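Local structure of ferrous iron uptake transporter protein B (Streptococcus thermophilus, 3TAH) at residues A[17-22]-A[113-118]; A[45-50]-A[150-155]; A[131-134]-A[139-142]; A[57-62]-A[67-72]; A[27-32]-A[50-55]. The protein probably transports ferrous iron into the cell using GTP, and is represented here by its nucleotide-binding G-protein domain. The protein carries 1 engineered substitution. All blocks are in the same frame, centred on the assembly; numbering follows the deposited sequence.

Overall arrangement
All five contacts lie in the GTPase part of the chain, a mixed beta-sheet flanked by helices. Contact 1 joins helix 16-24 to strand 110-115 at the nucleotide. Contact 2, its centre about 12 Å away, touches it through helix 151-159. Contact 3 ties helix 129-136 to edge strand 140-142, which neighbours strand 110-115; contact 5 spans strands at the other end of the sheet, about 26 Å from contact 3 between centres. Along the chain, contacts 4 and 5 are nested within the loop closed by contact 1, while contacts 1 and 2 interlock. The sheet thus links contacts 1, 3 and 5, while contact 4 continues from its strand 51-55 into the switch II region.

Contact 1. Residues A[17-22]-A[113-118]; sequences TSLFNL and ALNMID. With BGO (3'-O-(N-methylanthraniloyl)guanosine-5'-diphosphate), chain C.
In the guanine-nucleotide pocket of this GTPase, the helix that follows the P-loop meets the strand that leads into the base-recognition motif, and Leu19 settles against Asn115 and Ala113. The branch that does the touching is CD1 of Leu19, 3.8 Å from CG of Asn115 and 4.1 Å from CB of Ala113. Leu19 and Asn115 come from opposite directions, and CD1 sits squarely over one face of the Asn115 amide. With CG anti to its backbone N (chi1 -164°), Asn115 carries ND2 up to the purine, where it donates to N7 of the nucleotide at 3.2 Å. Its amide is fixed further by Thr143 OG1 on OD1 and by the carbonyl of Ser14 of the P-loop, which takes a bond from ND2. Asn115, Met116, Ile117 and Asp118 occupy the place of the NKxD motif of GTPases, here with methionine in the lysine position. Met116 N reaches O6 of guanine in a longer bond of 3.3 Å, and its side chain lays SD against the purine, 3.5 Å from C5. The Asp118 carboxylate reads the Watson-Crick edge: OD1 takes N1-H almost straight (178°) at 2.8 Å, and OD2 takes the exocyclic N2 at 2.9 Å. That pairing selects guanine. At the other end of the ligand, the helix start grips the diphosphate twice over. Thr17 gives both N and OG1 to O2B on the beta-phosphate, while Ser18 N and OG both bond to O1A on the alpha-phosphate, each at 2.9 Å.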
# COMPACT_ATOMS: atom_id res chain seq x y z
N THR A 17 -5.16 13.81 -6.37
CA THR A 17 -4.94 14.75 -7.46
C THR A 17 -4.65 16.15 -6.92
O THR A 17 -3.74 16.82 -7.41
CB THR A 17 -6.14 14.86 -8.42
OG1 THR A 17 -6.43 13.58 -8.98
CG2 THR A 17 -5.85 15.83 -9.55
N SER A 18 -5.43 16.58 -5.93
CA SER A 18 -5.24 17.88 -5.31
C SER A 18 -3.84 18.01 -4.75
O SER A 18 -3.20 19.04 -4.95
CB SER A 18 -6.27 18.14 -4.20
OG SER A 18 -7.58 18.19 -4.73
N LEU A 19 -3.35 16.98 -4.05
CA LEU A 19 -1.98 17.00 -3.52
C LEU A 19 -0.95 16.89 -4.64
O LEU A 19 0.04 17.59 -4.62
CB LEU A 19 -1.74 15.88 -2.50
CG LEU A 19 -2.49 16.03 -1.18
CD1 LEU A 19 -2.37 14.77 -0.33
CD2 LEU A 19 -2.01 17.23 -0.39
N PHE A 20 -1.19 16.02 -5.61
CA PHE A 20 -0.31 15.95 -6.78
C PHE A 20 -0.09 17.33 -7.40
O PHE A 20 1.06 17.73 -7.67
CB PHE A 20 -0.86 14.98 -7.83
CG PHE A 20 0.06 14.82 -9.01
CD1 PHE A 20 1.16 13.99 -8.93
CD2 PHE A 20 -0.18 15.51 -10.19
CE1 PHE A 20 2.04 13.83 -10.02
CE2 PHE A 20 0.69 15.36 -11.29
CZ PHE A 20 1.80 14.51 -11.19
N ASN A 21 -1.18 18.04 -7.63
CA ASN A 21 -1.13 19.39 -8.23
C ASN A 21 -0.39 20.39 -7.37
O ASN A 21 0.39 21.18 -7.90
CB ASN A 21 -2.54 19.89 -8.60
CG ASN A 21 -3.16 19.08 -9.72
OD1 ASN A 21 -2.46 18.44 -10.50
ND2 ASN A 21 -4.49 19.11 -9.81
N LEU A 22 -0.60 20.36 -6.05
CA LEU A 22 0.15 21.22 -5.14
C LEU A 22 1.65 20.92 -5.13
O LEU A 22 2.48 21.83 -5.16
CB LEU A 22 -0.36 21.10 -3.71
CG LEU A 22 -1.61 21.89 -3.33
CD1 LEU A 22 -2.06 21.50 -1.93
CD2 LEU A 22 -1.29 23.39 -3.40
N ALA A 113 0.13 10.58 3.92
CA ALA A 113 -0.41 11.94 3.98
C ALA A 113 -1.84 11.72 4.46
O ALA A 113 -2.68 11.23 3.72
CB ALA A 113 -0.39 12.65 2.62
N LEU A 114 -2.09 12.08 5.72
CA LEU A 114 -3.38 11.90 6.34
C LEU A 114 -4.13 13.17 5.97
O LEU A 114 -4.08 14.17 6.71
CB LEU A 114 -3.23 11.71 7.86
CG LEU A 114 -4.53 11.54 8.66
CD1 LEU A 114 -5.22 10.25 8.25
CD2 LEU A 114 -4.30 11.55 10.17
N ASN A 115 -4.81 13.10 4.82
CA ASN A 115 -5.39 14.24 4.12
C ASN A 115 -6.84 14.51 4.58
O ASN A 115 -7.43 13.69 5.28
CB ASN A 115 -5.25 14.03 2.59
CG ASN A 115 -5.48 15.31 1.78
OD1 ASN A 115 -4.90 16.35 2.07
ND2 ASN A 115 -6.32 15.22 0.75
N MET A 116 -7.41 15.65 4.19
CA MET A 116 -8.76 16.06 4.62
C MET A 116 -8.81 16.36 6.11
O MET A 116 -9.89 16.30 6.71
CB MET A 116 -9.81 14.99 4.33
CG MET A 116 -9.88 14.56 2.89
SD MET A 116 -10.94 15.68 1.97
CE MET A 116 -10.73 14.98 0.35
N ILE A 117 -7.66 16.68 6.71
CA ILE A 117 -7.58 16.89 8.15
C ILE A 117 -8.44 18.09 8.60
O ILE A 117 -8.96 18.12 9.73
CB ILE A 117 -6.09 16.98 8.63
CG1 ILE A 117 -5.95 16.44 10.05
CG2 ILE A 117 -5.52 18.40 8.49
CD1 ILE A 117 -6.16 14.92 10.15
N ASP A 118 -8.60 19.07 7.72
CA ASP A 118 -9.44 20.25 8.01
C ASP A 118 -10.94 19.91 8.10
O ASP A 118 -11.68 20.60 8.80
CB ASP A 118 -9.23 21.33 6.95
CG ASP A 118 -9.61 20.86 5.56
OD1 ASP A 118 -8.92 19.96 5.04
OD2 ASP A 118 -10.59 21.36 4.97
C' BGO C . -13.87 19.06 -5.22
N1 BGO C . -9.50 19.14 2.38
C2 BGO C . -10.77 19.46 1.85
N2 BGO C . -11.64 20.13 2.58
N3 BGO C . -11.08 19.07 0.60
C4 BGO C . -10.17 18.38 -0.13
C5 BGO C . -8.90 18.04 0.35
C6 BGO C . -8.55 18.43 1.64
O6 BGO C . -7.44 18.17 2.13
N7 BGO C . -8.28 17.38 -0.63
C8 BGO C . -9.10 17.29 -1.69
N9 BGO C . -10.24 17.91 -1.36
PA BGO C . -9.34 14.88 -5.49
PB BGO C . -8.52 12.13 -6.01
C1' BGO C . -15.23 19.80 -5.09
O1' BGO C . -13.12 19.29 -6.16
O1A BGO C . -7.99 15.44 -5.41
C1B BGO C . -11.45 18.09 -2.11
O1B BGO C . -7.99 11.22 -5.00
C2' BGO C . -15.54 20.90 -5.89
N2' BGO C . -14.69 21.37 -6.82
O2' BGO C . -11.28 19.69 -3.82
O2A BGO C . -10.13 15.02 -6.76
C2B BGO C . -11.38 18.31 -3.53
O2B BGO C . -7.53 12.76 -6.86
C3' BGO C . -16.77 21.52 -5.72
O3' BGO C . -13.51 18.20 -4.31
O3A BGO C . -9.30 13.29 -5.15
C3B BGO C . -12.20 17.63 -4.53
O3B BGO C . -9.68 11.56 -6.77
C4' BGO C . -17.67 21.07 -4.77
O4' BGO C . -12.03 16.74 -2.22
C4B BGO C . -12.41 16.39 -3.66
C5' BGO C . -17.37 19.98 -3.97
O5' BGO C . -10.21 15.49 -4.28
C5B BGO C . -11.59 15.15 -4.07
C6' BGO C . -16.13 19.34 -4.13
CM' BGO C . -15.13 22.16 -7.99

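Contact 2. Residues A[45-50]-A[150-155]; sequences VKKNKD and GVDQVV
At the tip of the beta-hairpin formed by strands 39-45 and 51-55, the connecting turn leans on helix 151-159 through two pairs, Lys47 with Asp152 and Val45 with Val155. The first is a salt bridge at the surface. The lysine chain stays extended beyond CG and runs across the aspartate at about a right angle, bringing NZ to 2.7 Å from Asp152 OD2. This oxygen is met on its syn side, with the ammonium 22° out of the carboxylate plane. Lysine CD also passes obliquely above the edge of the carboxylate, 3.5 Å from OD1 of Asp152. Because Asp152 stands in the first turn of the helix, its negative charge would be favoured by the helix end as well as by the lysine. Deeper in, Val45 and Val155 meet tip to tip: CG1 of Val155 approaches both methyls of Val45, and CG1 to CG1 is 4.0 Å. Ile23 of helix 16-24 and Leu51 of the hairpin close round both valines. The turn itself is type I, from Val45 to Asn48, with Asn48 N bonded to Val45 O at 3.0 Å; Asn48 OD1 then accepts from Asp50 N in an Asx turn that steers the chain toward the next strand. A hairpin turn rests here on the last helix of the GTPase domain, as in Ras-like GTPases, where the loop of the corresponding hairpin packs on the C-terminal helix.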
# COMPACT_ATOMS: atom_id res chain seq x y z
N VAL A 45 8.94 17.36 -8.02
CA VAL A 45 8.49 18.15 -6.86
C VAL A 45 8.94 19.60 -7.11
O VAL A 45 10.12 19.85 -7.27
CB VAL A 45 9.03 17.60 -5.55
CG1 VAL A 45 8.66 18.52 -4.37
CG2 VAL A 45 8.47 16.20 -5.30
N LYS A 46 7.98 20.53 -7.15
CA LYS A 46 8.25 21.95 -7.47
C LYS A 46 9.37 22.52 -6.60
O LYS A 46 10.25 23.23 -7.11
CB LYS A 46 6.95 22.77 -7.35
CG LYS A 46 7.07 24.25 -7.74
N LYS A 47 9.36 22.20 -5.31
CA LYS A 47 10.37 22.71 -4.36
C LYS A 47 11.63 21.84 -4.19
O LYS A 47 12.55 22.23 -3.47
CB LYS A 47 9.70 22.96 -3.01
CG LYS A 47 8.70 24.09 -3.05
CD LYS A 47 7.92 24.19 -1.76
CE LYS A 47 7.12 25.47 -1.67
NZ LYS A 47 6.68 25.65 -0.25
N ASN A 48 11.68 20.69 -4.86
CA ASN A 48 12.86 19.83 -4.87
C ASN A 48 12.85 18.94 -6.13
O ASN A 48 12.33 17.84 -6.14
CB ASN A 48 12.95 19.00 -3.59
CG ASN A 48 14.24 18.21 -3.48
OD1 ASN A 48 15.03 18.13 -4.43
ND2 ASN A 48 14.47 17.63 -2.33
N LYS A 49 13.47 19.44 -7.20
CA LYS A 49 13.40 18.79 -8.51
C LYS A 49 14.19 17.49 -8.60
O LYS A 49 14.07 16.78 -9.59
CB LYS A 49 13.81 19.79 -9.60
CG LYS A 49 12.91 21.03 -9.70
CD LYS A 49 11.63 20.82 -10.49
CE LYS A 49 10.92 22.14 -10.69
NZ LYS A 49 9.70 22.03 -11.55
N ASP A 50 14.99 17.18 -7.58
CA ASP A 50 15.57 15.84 -7.42
C ASP A 50 14.55 14.75 -7.04
O ASP A 50 14.88 13.57 -7.06
CB ASP A 50 16.68 15.85 -6.36
CG ASP A 50 17.95 16.54 -6.84
OD1 ASP A 50 18.25 16.44 -8.05
OD2 ASP A 50 18.65 17.15 -6.01
N GLY A 150 0.93 20.95 5.61
CA GLY A 150 1.56 19.63 5.76
C GLY A 150 2.17 19.02 4.51
O GLY A 150 2.80 17.96 4.57
N VAL A 151 2.01 19.70 3.38
CA VAL A 151 2.39 19.14 2.08
C VAL A 151 3.90 18.99 1.95
O VAL A 151 4.39 17.89 1.65
CB VAL A 151 1.78 19.96 0.91
CG1 VAL A 151 2.18 19.39 -0.43
CG2 VAL A 151 0.27 19.99 1.01
N ASP A 152 4.65 20.07 2.20
CA ASP A 152 6.11 20.01 2.08
C ASP A 152 6.71 19.03 3.10
O ASP A 152 7.70 18.34 2.82
CB ASP A 152 6.75 21.39 2.27
CG ASP A 152 6.29 22.41 1.24
OD1 ASP A 152 5.86 22.04 0.12
OD2 ASP A 152 6.37 23.62 1.55
N GLN A 153 6.08 19.00 4.27
CA GLN A 153 6.46 18.11 5.37
C GLN A 153 6.31 16.63 5.01
O GLN A 153 7.23 15.84 5.27
CB GLN A 153 5.64 18.42 6.62
CG GLN A 153 5.87 19.83 7.21
CD GLN A 153 4.87 20.87 6.72
OE1 GLN A 153 4.50 20.91 5.54
NE2 GLN A 153 4.43 21.72 7.65
N VAL A 154 5.19 16.26 4.41
CA VAL A 154 4.97 14.85 4.04
C VAL A 154 5.91 14.45 2.90
O VAL A 154 6.47 13.34 2.92
CB VAL A 154 3.48 14.50 3.75
CG1 VAL A 154 3.01 14.99 2.36
CG2 VAL A 154 3.24 12.98 3.90
N VAL A 155 6.12 15.35 1.93
CA VAL A 155 7.04 15.06 0.82
C VAL A 155 8.46 14.84 1.35
O VAL A 155 9.14 13.89 0.92
CB VAL A 155 6.98 16.16 -0.29
CG1 VAL A 155 8.14 16.00 -1.30
CG2 VAL A 155 5.65 16.10 -1.01

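Contact 3. Residues A[131-134]-A[139-142]; sequences KLSY and PVVA
Van der Waals packing carries most of the meeting between Ser133 and Val140. Methyl CG2 of the valine presses on the helix backbone, 3.5 Å from CA of Ser133 and 3.7 Å from its CB, so the small serine allows strand and helix to come close: Ser133 CA and Val140 CA lie 5.2 Å apart. The other methyl, CG1, lies 4.3 Å from CD2 of Leu132, one position earlier on the helix. Beyond CB, the serine hydroxyl passes alongside Pro139, with OG 3.6 Å from CA of the proline.

Polar links run through water and the intervening loop, with no direct hydrogen bond between the segments. A chi1 of 178° turns Ser133 OG away from the serine's own amide and toward the carbonyl of Val138, just before the strand, to which it donates. The same oxygen accepts from a water at 3.3 Å, and that water in turn accepts from Val140 N at 3.0 Å. The strand amide is thus satisfied through solvent, and the hydroxyl has two partners, Val138 O and the water.

Neighbouring Val141 turns to the other face of the sheet, where Gln153 and Val154 of helix 151-159 cover it. Asn128 and Asp130, which bind a magnesium ion, lie just ahead of the helix residues in this contact. Helix 129-136 descending into edge strand 140-142, which runs parallel to strand 110-115, completes a beta-alpha-beta crossover of the P-loop GTPase fold.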
# COMPACT_ATOMS: atom_id res chain seq x y z
N LYS A 131 0.17 8.42 17.47
CA LYS A 131 -0.30 7.08 17.85
C LYS A 131 -0.68 6.26 16.62
O LYS A 131 -0.39 5.08 16.56
CB LYS A 131 -1.49 7.13 18.81
CG LYS A 131 -1.12 7.54 20.23
CD LYS A 131 -2.24 7.21 21.20
CE LYS A 131 -1.85 7.56 22.62
NZ LYS A 131 -3.03 7.56 23.52
N LEU A 132 -1.33 6.89 15.65
CA LEU A 132 -1.66 6.20 14.39
C LEU A 132 -0.38 5.72 13.70
O LEU A 132 -0.31 4.57 13.24
CB LEU A 132 -2.46 7.10 13.44
CG LEU A 132 -2.91 6.47 12.12
CD1 LEU A 132 -3.86 5.32 12.42
CD2 LEU A 132 -3.54 7.51 11.18
N SER A 133 0.61 6.61 13.62
CA SER A 133 1.93 6.29 13.06
C SER A 133 2.58 5.14 13.83
O SER A 133 3.07 4.17 13.22
CB SER A 133 2.86 7.51 13.10
OG SER A 133 4.16 7.20 12.60
N TYR A 134 2.57 5.23 15.15
CA TYR A 134 3.22 4.21 15.98
C TYR A 134 2.65 2.82 15.68
O TYR A 134 3.40 1.86 15.46
CB TYR A 134 3.06 4.51 17.48
CG TYR A 134 3.79 3.50 18.34
CD1 TYR A 134 5.08 3.76 18.79
CD2 TYR A 134 3.20 2.29 18.69
CE1 TYR A 134 5.77 2.83 19.57
CE2 TYR A 134 3.89 1.35 19.47
CZ TYR A 134 5.17 1.63 19.91
OH TYR A 134 5.86 0.73 20.67
N PRO A 139 5.53 6.36 8.99
CA PRO A 139 5.37 7.79 9.26
C PRO A 139 3.99 8.27 8.80
O PRO A 139 3.48 7.80 7.77
CB PRO A 139 6.46 8.44 8.40
CG PRO A 139 7.42 7.36 8.05
CD PRO A 139 6.68 6.08 8.11
N VAL A 140 3.40 9.18 9.57
CA VAL A 140 2.13 9.80 9.21
C VAL A 140 2.25 11.31 9.40
O VAL A 140 2.71 11.76 10.46
CB VAL A 140 0.95 9.26 10.07
CG1 VAL A 140 -0.37 9.89 9.62
CG2 VAL A 140 0.85 7.73 10.01
N VAL A 141 1.83 12.08 8.40
CA VAL A 141 1.80 13.54 8.46
C VAL A 141 0.40 14.04 8.08
O VAL A 141 -0.11 13.70 7.01
CB VAL A 141 2.84 14.17 7.51
CG1 VAL A 141 2.74 15.70 7.52
CG2 VAL A 141 4.25 13.72 7.89
N ALA A 142 -0.22 14.84 8.95
CA ALA A 142 -1.54 15.40 8.69
C ALA A 142 -1.39 16.44 7.59
O ALA A 142 -0.50 17.29 7.66
CB ALA A 142 -2.13 16.04 9.94
O HOH W 1 5.22 10.20 11.77

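Contact 4. Residues A[57-62]-A[67-72]; sequences PGIYSM and PEEKVA
Glu69, Pro57 and Ile59 bury the most surface where the chain after strand 51-55 folds back on the first turns of helix 67-77. Pro57 belongs to the Asp-Leu-Pro-Gly sequence that matches the DxPG motif of GTPases, the start of switch II, and the CB-CG-CD rim of its ring leans on the helix. Its CB meets CB of Glu68 at 3.7 Å, its CG stands 3.6 Å from the carbonyl O of the same residue, and its CD touches Val71 CG1 at 4.0 Å, ring and valine crossing at about a right angle. Ile59 works further in. Its CG1 sits between backbone N and carbonyl carbon (chi1 60°), and from there CD1 reaches Ala72 CB at 3.7 Å, while CG2 rests on the backbone N of Glu69. Glu69 reaches from the helix toward the loop, its CG passing Ile59 CG2 at a slant, 3.9 Å away. Its OE1 stands 3.2 Å from Ser61 O without a bond, both being acceptors; two serines of the connecting residues compensate, Ser63 bonding to OE1 and Ser66 to OE2. Ser61 N is buried here with no partner. Ile59 and Ala72 also rest on Ile9 of strand 4-10, the strand leading to the P-loop, while Leu99 and Leu103 of helix 93-105 close over Ile59 and Met62, respectively.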
# COMPACT_ATOMS: atom_id res chain seq x y z
N PRO A 57 -2.97 5.32 -10.39
CA PRO A 57 -4.44 5.45 -10.41
C PRO A 57 -5.03 5.30 -9.02
O PRO A 57 -4.51 4.51 -8.22
CB PRO A 57 -4.90 4.27 -11.29
CG PRO A 57 -3.72 3.76 -11.96
CD PRO A 57 -2.49 4.21 -11.23
N GLY A 58 -6.08 6.06 -8.73
CA GLY A 58 -6.80 5.92 -7.48
C GLY A 58 -7.45 4.54 -7.42
O GLY A 58 -8.19 4.17 -8.34
N ILE A 59 -7.17 3.79 -6.37
CA ILE A 59 -7.74 2.44 -6.19
C ILE A 59 -8.09 2.19 -4.73
O ILE A 59 -7.57 2.85 -3.82
CB ILE A 59 -6.77 1.34 -6.68
CG1 ILE A 59 -5.44 1.36 -5.93
CG2 ILE A 59 -6.49 1.49 -8.18
CD1 ILE A 59 -4.52 0.21 -6.31
N TYR A 60 -8.96 1.21 -4.50
CA TYR A 60 -9.36 0.78 -3.16
C TYR A 60 -8.61 -0.46 -2.63
O TYR A 60 -8.57 -0.71 -1.43
CB TYR A 60 -10.86 0.45 -3.15
CG TYR A 60 -11.70 1.67 -3.36
CD1 TYR A 60 -11.84 2.61 -2.34
CD2 TYR A 60 -12.34 1.91 -4.57
CE1 TYR A 60 -12.60 3.75 -2.51
CE2 TYR A 60 -13.11 3.06 -4.75
CZ TYR A 60 -13.23 3.97 -3.72
OH TYR A 60 -13.98 5.13 -3.88
N SER A 61 -8.02 -1.21 -3.55
CA SER A 61 -7.35 -2.45 -3.22
C SER A 61 -6.44 -2.81 -4.37
O SER A 61 -6.50 -2.15 -5.39
CB SER A 61 -8.39 -3.56 -3.00
OG SER A 61 -7.78 -4.74 -2.50
N MET A 62 -5.58 -3.80 -4.20
CA MET A 62 -4.74 -4.32 -5.28
C MET A 62 -5.23 -5.72 -5.68
O MET A 62 -4.54 -6.73 -5.48
CB MET A 62 -3.26 -4.28 -4.89
CG MET A 62 -2.68 -2.89 -5.05
SD MET A 62 -0.89 -2.85 -4.84
CE MET A 62 -0.87 -3.18 -3.13
N PRO A 67 -7.90 -2.73 -14.65
CA PRO A 67 -6.66 -2.29 -15.26
C PRO A 67 -5.85 -1.35 -14.38
O PRO A 67 -4.63 -1.43 -14.36
CB PRO A 67 -7.14 -1.56 -16.51
CG PRO A 67 -8.40 -2.29 -16.87
CD PRO A 67 -9.05 -2.51 -15.56
N GLU A 68 -6.56 -0.46 -13.69
CA GLU A 68 -5.97 0.52 -12.78
C GLU A 68 -5.26 -0.15 -11.61
O GLU A 68 -4.14 0.22 -11.27
CB GLU A 68 -7.05 1.46 -12.26
CG GLU A 68 -7.58 2.43 -13.31
CD GLU A 68 -8.64 1.84 -14.24
OE1 GLU A 68 -9.19 0.75 -13.97
OE2 GLU A 68 -8.92 2.50 -15.27
N GLU A 69 -5.92 -1.13 -10.99
CA GLU A 69 -5.31 -1.91 -9.92
C GLU A 69 -4.08 -2.68 -10.40
O GLU A 69 -3.08 -2.79 -9.68
CB GLU A 69 -6.32 -2.90 -9.36
CG GLU A 69 -7.41 -2.27 -8.53
CD GLU A 69 -8.51 -3.26 -8.25
OE1 GLU A 69 -8.60 -3.76 -7.11
OE2 GLU A 69 -9.27 -3.54 -9.19
N LYS A 70 -4.15 -3.22 -11.61
CA LYS A 70 -3.02 -3.96 -12.18
C LYS A 70 -1.83 -3.04 -12.45
O LYS A 70 -0.69 -3.40 -12.15
CB LYS A 70 -3.43 -4.73 -13.46
CG LYS A 70 -2.32 -5.64 -13.97
CD LYS A 70 -2.76 -6.57 -15.10
CE LYS A 70 -1.63 -7.49 -15.52
NZ LYS A 70 -0.48 -6.76 -16.11
N VAL A 71 -2.09 -1.87 -13.01
CA VAL A 71 -1.02 -0.89 -13.23
C VAL A 71 -0.32 -0.55 -11.92
O VAL A 71 0.91 -0.55 -11.86
CB VAL A 71 -1.55 0.38 -13.96
CG1 VAL A 71 -0.68 1.64 -13.68
CG2 VAL A 71 -1.64 0.08 -15.46
N ALA A 72 -1.10 -0.29 -10.87
CA ALA A 72 -0.51 0.09 -9.58
C ALA A 72 0.35 -1.05 -9.04
O ALA A 72 1.51 -0.85 -8.64
CB ALA A 72 -1.59 0.47 -8.58

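Contact 5. Residues A[27-32]-A[50-55]; sequences NQRVGN and DLEIQD
Strands 28-32 and 51-55 run in the same direction but are not neighbours: strand 39-45 lies between them, antiparallel to both, and the nearest CA atoms, those of Arg29 and Gln54, are 9.9 Å apart. They belong to the mixed sheet of the GTPase domain. Strand 28-32 is its edge strand; in sequence it falls between helix 16-24 and strand 39-45, the region where the first switch lies in this family. The one direct link is made by Arg29, whose side chain touches Ser42 of the middle strand and reaches Glu52. Arginine NH2 and glutamate OE1 form a salt bridge at 3.2 Å, without a hydrogen bond. The arginine chain starts extended and bends at chi3 (50°), which brings NH2 round to the glutamate; OE1 comes to the guanidinium edge, near its plane, while the carboxylate plane is tilted 55° from it. The glutamate chain is extended and crosses the arginine at about a right angle. Its other oxygen, OE2, lies close to the carboxylate of Glu5, so the arginine probably eases the crowding of negative charge there. At the far end of strand 51-55, Asp55 faces the nucleotide side and makes a salt bridge to Lys16; in other crystals of this protein it binds magnesium, and Gly31 contacts GDP. Beside it, Gln54 folds its amide back so that NE2 meets Asp55 O on a lone pair, 3.0 Å away.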
# COMPACT_ATOMS: atom_id res chain seq x y z
N ASN A 27 3.90 21.81 -13.77
CA ASN A 27 4.89 20.98 -14.48
C ASN A 27 4.65 19.48 -14.38
O ASN A 27 5.25 18.82 -13.53
CB ASN A 27 6.32 21.26 -13.98
CG ASN A 27 6.97 22.45 -14.64
OD1 ASN A 27 6.81 22.68 -15.85
ND2 ASN A 27 7.74 23.20 -13.87
N GLN A 28 3.80 18.95 -15.26
CA GLN A 28 3.53 17.51 -15.29
C GLN A 28 3.71 16.91 -16.68
O GLN A 28 3.70 17.61 -17.69
CB GLN A 28 2.12 17.23 -14.78
CG GLN A 28 1.00 17.87 -15.58
CD GLN A 28 -0.36 17.43 -15.11
OE1 GLN A 28 -0.63 17.40 -13.90
NE2 GLN A 28 -1.24 17.08 -16.05
N ARG A 29 3.85 15.59 -16.70
CA ARG A 29 4.00 14.79 -17.91
C ARG A 29 2.88 13.76 -17.90
O ARG A 29 2.74 13.03 -16.92
CB ARG A 29 5.38 14.15 -17.91
CG ARG A 29 5.67 13.28 -19.08
CD ARG A 29 7.16 13.23 -19.34
NE ARG A 29 7.95 12.92 -18.15
CZ ARG A 29 8.25 11.70 -17.70
NH1 ARG A 29 7.83 10.60 -18.32
NH2 ARG A 29 8.99 11.58 -16.60
N VAL A 30 2.10 13.69 -18.98
CA VAL A 30 0.95 12.79 -19.07
C VAL A 30 1.02 11.91 -20.33
O VAL A 30 1.34 12.38 -21.42
CB VAL A 30 -0.39 13.56 -19.06
CG1 VAL A 30 -1.57 12.60 -19.15
CG2 VAL A 30 -0.50 14.39 -17.81
N GLY A 31 0.72 10.63 -20.15
CA GLY A 31 0.67 9.66 -21.25
C GLY A 31 -0.21 8.49 -20.84
O GLY A 31 -1.16 8.66 -20.09
N ASN A 32 0.11 7.30 -21.33
CA ASN A 32 -0.57 6.09 -20.92
C ASN A 32 0.44 5.04 -20.48
O ASN A 32 1.61 5.09 -20.88
CB ASN A 32 -1.43 5.51 -22.06
CG ASN A 32 -0.60 5.03 -23.24
OD1 ASN A 32 -0.08 5.85 -24.00
ND2 ASN A 32 -0.48 3.71 -23.40
N ASP A 50 14.99 17.18 -7.58
CA ASP A 50 15.57 15.84 -7.42
C ASP A 50 14.55 14.75 -7.04
O ASP A 50 14.88 13.57 -7.06
CB ASP A 50 16.68 15.85 -6.36
CG ASP A 50 17.95 16.54 -6.84
OD1 ASP A 50 18.25 16.44 -8.05
OD2 ASP A 50 18.65 17.15 -6.01
N LEU A 51 13.32 15.14 -6.68
CA LEU A 51 12.26 14.21 -6.33
C LEU A 51 11.23 14.13 -7.45
O LEU A 51 10.73 15.16 -7.91
CB LEU A 51 11.55 14.65 -5.05
CG LEU A 51 12.39 14.99 -3.82
CD1 LEU A 51 11.45 15.39 -2.68
CD2 LEU A 51 13.31 13.87 -3.40
N GLU A 52 10.91 12.91 -7.89
CA GLU A 52 9.86 12.73 -8.89
C GLU A 52 8.66 12.02 -8.28
O GLU A 52 8.82 11.00 -7.60
CB GLU A 52 10.37 11.93 -10.08
CG GLU A 52 9.36 11.79 -11.20
CD GLU A 52 9.99 11.30 -12.49
OE1 GLU A 52 9.87 11.98 -13.53
OE2 GLU A 52 10.62 10.24 -12.46
N ILE A 53 7.48 12.55 -8.55
CA ILE A 53 6.23 11.94 -8.10
C ILE A 53 5.67 11.13 -9.27
O ILE A 53 5.40 11.67 -10.35
CB ILE A 53 5.20 13.00 -7.67
CG1 ILE A 53 5.81 13.96 -6.62
CG2 ILE A 53 3.94 12.36 -7.15
CD1 ILE A 53 6.40 13.30 -5.41
N GLN A 54 5.54 9.83 -9.05
CA GLN A 54 4.86 8.97 -9.99
C GLN A 54 3.44 8.85 -9.47
O GLN A 54 3.20 8.17 -8.46
CB GLN A 54 5.51 7.58 -10.07
CG GLN A 54 4.81 6.62 -11.03
CD GLN A 54 4.79 7.15 -12.44
OE1 GLN A 54 5.83 7.24 -13.07
NE2 GLN A 54 3.61 7.51 -12.95
N ASP A 55 2.50 9.52 -10.14
CA ASP A 55 1.10 9.34 -9.80
C ASP A 55 0.73 7.91 -10.19
O ASP A 55 1.27 7.34 -11.16
CB ASP A 55 0.20 10.36 -10.49
CG ASP A 55 -1.21 10.39 -9.91
OD1 ASP A 55 -1.36 10.36 -8.67
OD2 ASP A 55 -2.16 10.43 -10.71